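Local structure of probable phospholipase A2 homolog 2 (2WG9) at residues A[38-43]-A[58-63]; A[79-84]-A[119-124]. The protein probably hydrolyses the 2-acyl ester of membrane phospholipids in a calcium-dependent reaction, releasing a free fatty acid and a lysophospholipid. All coordinates share one frame; numbering follows the deposited sequence.

Contact 1: A[38-43]-A[58-63]; sequences KYCGIL and ACCMVH. With CA (calcium ion), chain C; OCA (octanoic acid (caprylic acid)), chain D.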
ATOM      1  N   LYS A  38      -6.431   5.627   3.487  1.00 10.94           N
ATOM      2  CA  LYS A  38      -6.962   4.668   4.457  1.00 10.80           C
ATOM      3  C   LYS A  38      -6.181   3.351   4.422  1.00 10.68           C
ATOM      4  O   LYS A  38      -6.335   2.517   5.322  1.00 10.48           O
ATOM      5  CB  LYS A  38      -8.455   4.384   4.191  1.00 10.65           C
ATOM      6  CG  LYS A  38      -9.402   5.558   4.417  1.00 10.60           C
ATOM      7  CD  LYS A  38     -10.775   5.248   3.815  1.00 11.33           C
ATOM      8  CE  LYS A  38     -11.700   6.455   3.813  1.00 12.26           C
ATOM      9  NZ  LYS A  38     -13.055   6.121   3.230  1.00 12.68           N
ATOM     10  N   TYR A  39      -5.346   3.171   3.388  1.00 10.44           N
ATOM     11  CA  TYR A  39      -4.733   1.863   3.091  1.00 10.37           C
ATOM     12  C   TYR A  39      -3.195   1.816   2.990  1.00 10.64           C
ATOM     13  O   TYR A  39      -2.603   0.772   3.242  1.00 10.34           O
ATOM     14  CB  TYR A  39      -5.340   1.260   1.803  1.00 10.16           C
ATOM     15  CG  TYR A  39      -6.811   0.908   1.913  1.00  9.96           C
ATOM     16  CD1 TYR A  39      -7.803   1.814   1.520  1.00  9.35           C
ATOM     17  CD2 TYR A  39      -7.213  -0.335   2.407  1.00  9.44           C
ATOM     18  CE1 TYR A  39      -9.166   1.483   1.622  1.00  9.67           C
ATOM     19  CE2 TYR A  39      -8.570  -0.670   2.521  1.00 10.18           C
ATOM     20  CZ  TYR A  39      -9.536   0.241   2.132  1.00  9.42           C
ATOM     21  OH  TYR A  39     -10.875  -0.095   2.243  1.00 10.32           O
ATOM     22  N   CYS A  40      -2.550   2.914   2.598  1.00 11.19           N
ATOM     23  CA  CYS A  40      -1.095   2.884   2.367  1.00 11.58           C
ATOM     24  C   CYS A  40      -0.296   2.997   3.668  1.00 12.43           C
ATOM     25  O   CYS A  40      -0.333   4.019   4.356  1.00 11.79           O
ATOM     26  CB  CYS A  40      -0.652   3.971   1.378  1.00 11.49           C
ATOM     27  SG  CYS A  40      -1.292   3.838  -0.313  1.00 11.02           S
ATOM     28  N   GLY A  41       0.431   1.935   3.992  1.00 13.40           N
ATOM     29  CA  GLY A  41       1.255   1.903   5.190  1.00 14.55           C
ATOM     30  C   GLY A  41       1.377   0.490   5.718  1.00 15.62           C
ATOM     31  O   GLY A  41       0.511  -0.356   5.482  1.00 15.77           O
ATOM     32  N   ILE A  42       2.456   0.233   6.443  1.00 16.60           N
ATOM     33  CA  ILE A  42       2.704  -1.080   7.022  1.00 17.49           C
ATOM     34  C   ILE A  42       1.790  -1.278   8.229  1.00 17.94           C
ATOM     35  O   ILE A  42       1.669  -0.392   9.074  1.00 17.90           O
ATOM     36  CB  ILE A  42       4.203  -1.243   7.403  1.00 17.89           C
ATOM     37  CG1 ILE A  42       5.080  -1.083   6.149  1.00 18.02           C
ATOM     38  CG2 ILE A  42       4.456  -2.602   8.085  1.00 18.22           C
ATOM     39  CD1 ILE A  42       6.564  -0.822   6.431  1.00 20.38           C
ATOM     40  N   LEU A  43       1.130  -2.436   8.293  1.00 18.55           N
ATOM     41  CA  LEU A  43       0.167  -2.730   9.367  1.00 18.94           C
ATOM     42  C   LEU A  43      -0.799  -1.550   9.566  1.00 18.53           C
ATOM     43  O   LEU A  43      -1.025  -1.072  10.683  1.00 19.05           O
ATOM     44  CB  LEU A  43       0.895  -3.120  10.673  1.00 19.34           C
ATOM     45  CG  LEU A  43       1.872  -4.304  10.572  1.00 19.87           C
ATOM     46  CD1 LEU A  43       2.743  -4.412  11.806  1.00 21.29           C
ATOM     47  CD2 LEU A  43       1.169  -5.631  10.316  1.00 21.30           C
ATOM     48  N   ALA A  58      -6.008   3.462  -3.568  1.00 10.07           N
ATOM     49  CA  ALA A  58      -6.656   2.308  -4.197  1.00 10.18           C
ATOM     50  C   ALA A  58      -5.664   1.188  -4.523  1.00 10.20           C
ATOM     51  O   ALA A  58      -5.971   0.016  -4.320  1.00  9.55           O
ATOM     52  CB  ALA A  58      -7.450   2.734  -5.448  1.00  9.99           C
ATOM     53  N   CYS A  59      -4.472   1.550  -5.005  1.00 10.58           N
ATOM     54  CA  CYS A  59      -3.402   0.568  -5.220  1.00 11.00           C
ATOM     55  C   CYS A  59      -3.094  -0.191  -3.931  1.00 10.79           C
ATOM     56  O   CYS A  59      -2.973  -1.418  -3.934  1.00 11.17           O
ATOM     57  CB  CYS A  59      -2.121   1.240  -5.739  1.00 11.28           C
ATOM     58  SG  CYS A  59      -2.252   1.986  -7.363  1.00 12.12           S
ATOM     59  N   CYS A  60      -2.971   0.547  -2.830  1.00 10.59           N
ATOM     60  CA  CYS A  60      -2.711  -0.055  -1.522  1.00 10.68           C
ATOM     61  C   CYS A  60      -3.859  -0.926  -1.018  1.00 10.41           C
ATOM     62  O   CYS A  60      -3.621  -1.994  -0.425  1.00 10.08           O
ATOM     63  CB  CYS A  60      -2.392   1.032  -0.498  1.00 10.87           C
ATOM     64  SG  CYS A  60      -0.885   1.940  -0.885  1.00 11.29           S
ATOM     65  N   MET A  61      -5.092  -0.478  -1.246  1.00  9.96           N
ATOM     66  CA  MET A  61      -6.272  -1.275  -0.889  1.00 10.31           C
ATOM     67  C   MET A  61      -6.217  -2.666  -1.512  1.00 10.31           C
ATOM     68  O   MET A  61      -6.404  -3.670  -0.820  1.00 10.16           O
ATOM     69  CB  MET A  61      -7.563  -0.567  -1.303  1.00 10.45           C
ATOM     70  CG  MET A  61      -8.819  -1.390  -1.027  1.00 10.66           C
ATOM     71  SD  MET A  61     -10.275  -0.615  -1.723  1.00 12.47           S
ATOM     72  CE  MET A  61     -11.581  -1.578  -0.928  1.00 13.95           C
ATOM     73  N   VAL A  62      -5.956  -2.722  -2.818  1.00 10.60           N
ATOM     74  CA  VAL A  62      -5.824  -4.014  -3.515  1.00 10.99           C
ATOM     75  C   VAL A  62      -4.694  -4.843  -2.911  1.00 11.14           C
ATOM     76  O   VAL A  62      -4.845  -6.050  -2.687  1.00 11.13           O
ATOM     77  CB  VAL A  62      -5.588  -3.835  -5.037  1.00 11.01           C
ATOM     78  CG1 VAL A  62      -5.202  -5.160  -5.694  1.00 11.38           C
ATOM     79  CG2 VAL A  62      -6.823  -3.265  -5.712  1.00 10.58           C
ATOM     80  N   HIS A  63      -3.563  -4.190  -2.647  1.00 11.63           N
ATOM     81  CA  HIS A  63      -2.399  -4.890  -2.102  1.00 12.32           C
ATOM     82  C   HIS A  63      -2.687  -5.524  -0.741  1.00 12.37           C
ATOM     83  O   HIS A  63      -2.330  -6.677  -0.507  1.00 12.99           O
ATOM     84  CB  HIS A  63      -1.186  -3.959  -2.007  1.00 12.00           C
ATOM     85  CG  HIS A  63       0.019  -4.606  -1.398  1.00 13.01           C
ATOM     86  ND1 HIS A  63       0.248  -4.614  -0.039  1.00 14.19           N
ATOM     87  CD2 HIS A  63       1.055  -5.272  -1.960  1.00 12.57           C
ATOM     88  CE1 HIS A  63       1.375  -5.260   0.211  1.00 13.70           C
ATOM     89  NE2 HIS A  63       1.885  -5.665  -0.939  1.00 14.06           N
TER
HETATM   90 CA    CA C 201      -1.635  -0.982   4.279  0.70 14.09          CA
HETATM   91  C1  OCA D 301       0.207  -0.979   1.263  1.00 20.47           C
HETATM   92  C2  OCA D 301       1.466  -0.405   0.608  1.00 21.46           C
HETATM   93  C3  OCA D 301       2.670  -1.325   0.797  1.00 22.54           C
HETATM   94  C4  OCA D 301       3.221  -1.289   2.225  1.00 24.03           C
HETATM   95  C5  OCA D 301       3.774   0.091   2.615  1.00 25.04           C
HETATM   96  C6  OCA D 301       5.239   0.243   2.208  1.00 25.49           C
HETATM   97  C7  OCA D 301       5.977   1.187   3.158  1.00 25.35           C
HETATM   98  C8  OCA D 301       6.313   2.508   2.456  1.00 25.15           C
HETATM   99  O1  OCA D 301      -0.047  -0.619   2.430  1.00 18.10           O
HETATM  100  O2  OCA D 301      -0.480  -1.759   0.575  1.00 21.80           O
HETATM  101  O   HOH W   1      -1.110  -2.934   5.576  1.00 21.46           O
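The calcium-binding loop of a secretory phospholipase A2 is pinned here to the helix that carries the active-site histidine, a pairing in which Y39 and C40 meet C60 and M61. The covalent tie is the disulfide C40–C60, with SG to SG at 2.0 Å and a dihedral of 94° about the bond. Beside it, Y39 lays its ring along M61: CB of M61 stands over the centre of one face, 3.6 Å from the centroid, as a CH-pi contact. The M61 chain leaves with CG anti to the backbone N (chi1 177°) and stays extended, following the tyrosine in the same direction. SD therefore comes obliquely to that ring as a Met-aromatic contact, 4.5 Å from its centroid, while CE ends beside OH. That hydroxyl is hydrogen-bonded to the carbonyl O of E50.

The same loop supplies carbonyls to the metal: Y39 O lies 2.3 Å from the calcium ion, joined by G41 O, a water and octanoate O1. Y44 O and D64 OD2 complete the shell. The carboxylate of the bound fatty acid spans the two segments, its O1 on calcium and its O2 turned to the helix, where ND1 of H63, the predicted catalytic residue, is 3.0 Å from O2. G41 adopts a backbone conformation that residues with a side chain rarely take up. Its N–H grips O1 in a nearly straight hydrogen bond, G41 N to octanoate O1 3.0 Å at 166°.

Contact 2: A[79-84]-A[119-124]; sequences CNENLL and AGKILH
E81 and K121 both set CG anti to their own carbonyl carbon, with chi1 of -68° and -77°, and both run extended from there, which carries a carboxylate from one helix and an ammonium group from another within reach of each other. The two side chains cross at about a right angle. E81 starts out directed at helix 102-125, whereas K121 needs the length of its straight methylene chain to bring its end across to the glutamate. Contact is made by one carboxylate oxygen: OE1 of E81 lies 3.5 Å from CE of K121 and 3.7 Å from NZ. The methylene is thus slightly nearer to the oxygen than the charged nitrogen is, and the pair counts as a long salt bridge without a hydrogen bond. Its attraction is probably modest, since K121 is exposed and E81 partly so, and water can compete for both charges.

Little surface is buried between the two segments, 52 Å² in all. Firmer packing of these helices lies nearer the core, where N80 rests on I113 and V117, and L83 on I113. At the N-terminal end of helix 77-88, T77 is touched by the side chains of K121 and H124. This is a solvent-facing ionic bridge between two helices, joining the second of the disulfide-linked helices of the phospholipase fold, 77-88, to the long C-terminal helix 102-125.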
ATOM      1  N   CYS A  79       1.185 -10.080  -5.536  1.00 18.98           N
ATOM      2  CA  CYS A  79       0.699  -8.926  -4.776  1.00 18.08           C
ATOM      3  C   CYS A  79       1.609  -7.723  -4.982  1.00 17.73           C
ATOM      4  O   CYS A  79       1.149  -6.626  -5.280  1.00 17.24           O
ATOM      5  CB  CYS A  79       0.584  -9.252  -3.281  1.00 18.02           C
ATOM      6  SG  CYS A  79      -0.573 -10.591  -2.884  1.00 17.75           S
ATOM      7  N   ASN A  80       2.910  -7.949  -4.841  1.00 17.44           N
ATOM      8  CA  ASN A  80       3.889  -6.870  -4.919  1.00 17.57           C
ATOM      9  C   ASN A  80       4.140  -6.339  -6.332  1.00 17.46           C
ATOM     10  O   ASN A  80       4.219  -5.125  -6.531  1.00 17.24           O
ATOM     11  CB  ASN A  80       5.180  -7.299  -4.216  1.00 17.40           C
ATOM     12  CG  ASN A  80       5.014  -7.372  -2.707  1.00 17.55           C
ATOM     13  OD1 ASN A  80       4.378  -6.508  -2.101  1.00 18.22           O
ATOM     14  ND2 ASN A  80       5.571  -8.408  -2.096  1.00 17.17           N
ATOM     15  N   GLU A  81       4.239  -7.240  -7.308  1.00 17.58           N
ATOM     16  CA  GLU A  81       4.369  -6.837  -8.710  1.00 18.05           C
ATOM     17  C   GLU A  81       3.151  -6.057  -9.208  1.00 17.29           C
ATOM     18  O   GLU A  81       3.298  -5.062  -9.914  1.00 16.99           O
ATOM     19  CB  GLU A  81       4.659  -8.040  -9.616  1.00 18.76           C
ATOM     20  CG  GLU A  81       6.043  -8.657  -9.374  1.00 21.51           C
ATOM     21  CD  GLU A  81       6.394  -9.756 -10.359  1.00 26.43           C
ATOM     22  OE1 GLU A  81       7.597  -9.924 -10.643  1.00 29.03           O
ATOM     23  OE2 GLU A  81       5.479 -10.451 -10.855  1.00 28.96           O
ATOM     24  N   ASN A  82       1.955  -6.500  -8.825  1.00 16.53           N
ATOM     25  CA  ASN A  82       0.728  -5.765  -9.155  1.00 16.24           C
ATOM     26  C   ASN A  82       0.720  -4.363  -8.549  1.00 15.39           C
ATOM     27  O   ASN A  82       0.256  -3.421  -9.182  1.00 15.20           O
ATOM     28  CB  ASN A  82      -0.521  -6.536  -8.708  1.00 16.36           C
ATOM     29  CG  ASN A  82      -0.797  -7.775  -9.553  1.00 18.02           C
ATOM     30  OD1 ASN A  82      -0.206  -7.978 -10.618  1.00 20.18           O
ATOM     31  ND2 ASN A  82      -1.714  -8.608  -9.081  1.00 18.24           N
ATOM     32  N   LEU A  83       1.240  -4.230  -7.329  1.00 15.07           N
ATOM     33  CA  LEU A  83       1.342  -2.926  -6.667  1.00 14.72           C
ATOM     34  C   LEU A  83       2.252  -1.972  -7.450  1.00 14.68           C
ATOM     35  O   LEU A  83       1.887  -0.819  -7.685  1.00 14.05           O
ATOM     36  CB  LEU A  83       1.799  -3.066  -5.198  1.00 14.68           C
ATOM     37  CG  LEU A  83       1.871  -1.780  -4.350  1.00 14.03           C
ATOM     38  CD1 LEU A  83       0.587  -0.954  -4.420  1.00 12.86           C
ATOM     39  CD2 LEU A  83       2.201  -2.059  -2.900  1.00 13.13           C
ATOM     40  N   LEU A  84       3.421  -2.461  -7.866  1.00 14.87           N
ATOM     41  CA  LEU A  84       4.347  -1.668  -8.685  1.00 15.06           C
ATOM     42  C   LEU A  84       3.692  -1.192  -9.984  1.00 15.06           C
ATOM     43  O   LEU A  84       3.779  -0.013 -10.327  1.00 14.80           O
ATOM     44  CB  LEU A  84       5.631  -2.452  -8.990  1.00 15.02           C
ATOM     45  CG  LEU A  84       6.566  -2.799  -7.822  1.00 15.89           C
ATOM     46  CD1 LEU A  84       7.779  -3.593  -8.321  1.00 16.50           C
ATOM     47  CD2 LEU A  84       7.010  -1.549  -7.077  1.00 15.71           C
ATOM     48  N   ALA A 119      13.109  -9.977  -2.631  1.00 29.04           N
ATOM     49  CA  ALA A 119      13.114 -10.886  -1.477  1.00 30.59           C
ATOM     50  C   ALA A 119      12.213 -12.101  -1.713  1.00 31.87           C
ATOM     51  O   ALA A 119      12.597 -13.234  -1.404  1.00 31.97           O
ATOM     52  CB  ALA A 119      12.704 -10.155  -0.208  1.00 30.40           C
ATOM     53  N   GLY A 120      11.025 -11.855  -2.266  1.00 33.25           N
ATOM     54  CA  GLY A 120      10.089 -12.917  -2.627  1.00 35.01           C
ATOM     55  C   GLY A 120      10.646 -13.867  -3.671  1.00 36.47           C
ATOM     56  O   GLY A 120      10.564 -15.082  -3.511  1.00 36.39           O
ATOM     57  N   LYS A 121      11.220 -13.310  -4.736  1.00 38.09           N
ATOM     58  CA  LYS A 121      11.812 -14.105  -5.816  1.00 39.89           C
ATOM     59  C   LYS A 121      12.937 -15.018  -5.324  1.00 41.15           C
ATOM     60  O   LYS A 121      12.987 -16.193  -5.689  1.00 41.47           O
ATOM     61  CB  LYS A 121      12.313 -13.203  -6.947  1.00 39.75           C
ATOM     62  CG  LYS A 121      11.217 -12.667  -7.857  1.00 39.80           C
ATOM     63  CD  LYS A 121      11.803 -11.753  -8.919  1.00 39.98           C
ATOM     64  CE  LYS A 121      10.739 -11.233  -9.870  1.00 39.83           C
ATOM     65  NZ  LYS A 121      11.278 -10.121 -10.707  1.00 39.48           N
ATOM     66  N   ILE A 122      13.821 -14.472  -4.490  1.00 42.74           N
ATOM     67  CA  ILE A 122      14.936 -15.220  -3.899  1.00 44.36           C
ATOM     68  C   ILE A 122      14.462 -16.427  -3.079  1.00 45.56           C
ATOM     69  O   ILE A 122      14.952 -17.544  -3.269  1.00 45.75           O
ATOM     70  CB  ILE A 122      15.847 -14.281  -3.043  1.00 44.26           C
ATOM     71  CG1 ILE A 122      16.650 -13.330  -3.942  1.00 44.44           C
ATOM     72  CG2 ILE A 122      16.773 -15.065  -2.116  1.00 44.25           C
ATOM     73  CD1 ILE A 122      17.423 -14.003  -5.081  1.00 45.27           C
ATOM     74  N   LEU A 123      13.496 -16.193  -2.189  1.00 47.00           N
ATOM     75  CA  LEU A 123      12.953 -17.234  -1.311  1.00 48.47           C
ATOM     76  C   LEU A 123      12.131 -18.298  -2.048  1.00 49.64           C
ATOM     77  O   LEU A 123      11.909 -19.390  -1.519  1.00 49.78           O
ATOM     78  CB  LEU A 123      12.118 -16.608  -0.189  1.00 48.26           C
ATOM     79  CG  LEU A 123      12.862 -15.758   0.845  1.00 48.40           C
ATOM     80  CD1 LEU A 123      11.904 -14.842   1.587  1.00 48.10           C
ATOM     81  CD2 LEU A 123      13.657 -16.611   1.828  1.00 48.59           C
ATOM     82  N   HIS A 124      11.688 -17.978  -3.262  1.00 51.10           N
ATOM     83  CA  HIS A 124      10.909 -18.917  -4.070  1.00 52.68           C
ATOM     84  C   HIS A 124      11.750 -19.624  -5.147  1.00 53.68           C
ATOM     85  O   HIS A 124      11.342 -20.662  -5.679  1.00 53.88           O
ATOM     86  CB  HIS A 124       9.667 -18.237  -4.668  1.00 52.69           C
ATOM     87  CG  HIS A 124       8.792 -17.568  -3.649  1.00 53.17           C
ATOM     88  ND1 HIS A 124       8.248 -16.315  -3.841  1.00 53.51           N
ATOM     89  CD2 HIS A 124       8.383 -17.968  -2.421  1.00 53.57           C
ATOM     90  CE1 HIS A 124       7.537 -15.976  -2.779  1.00 53.57           C
ATOM     91  NE2 HIS A 124       7.603 -16.962  -1.902  1.00 53.65           N
TER

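Contact 1 closes before contact 2 opens along the chain, and their centres lie 16 Å apart. The first sits almost at the centre of the molecule, between the calcium loop and helix 55-68; the second is near the surface, between helix 77-88 and helix 102-125. Helices 55-68 and 77-88, consecutive in the chain, join the two regions. H63 NE2 reaches N80 OD1 at 2.9 Å, a probable hydrogen bond that would orient the imidazole, and L83 packs against H63 and C59. Helix 77-88 thus touches both the fatty-acid site, through L83, and the C-terminal helix.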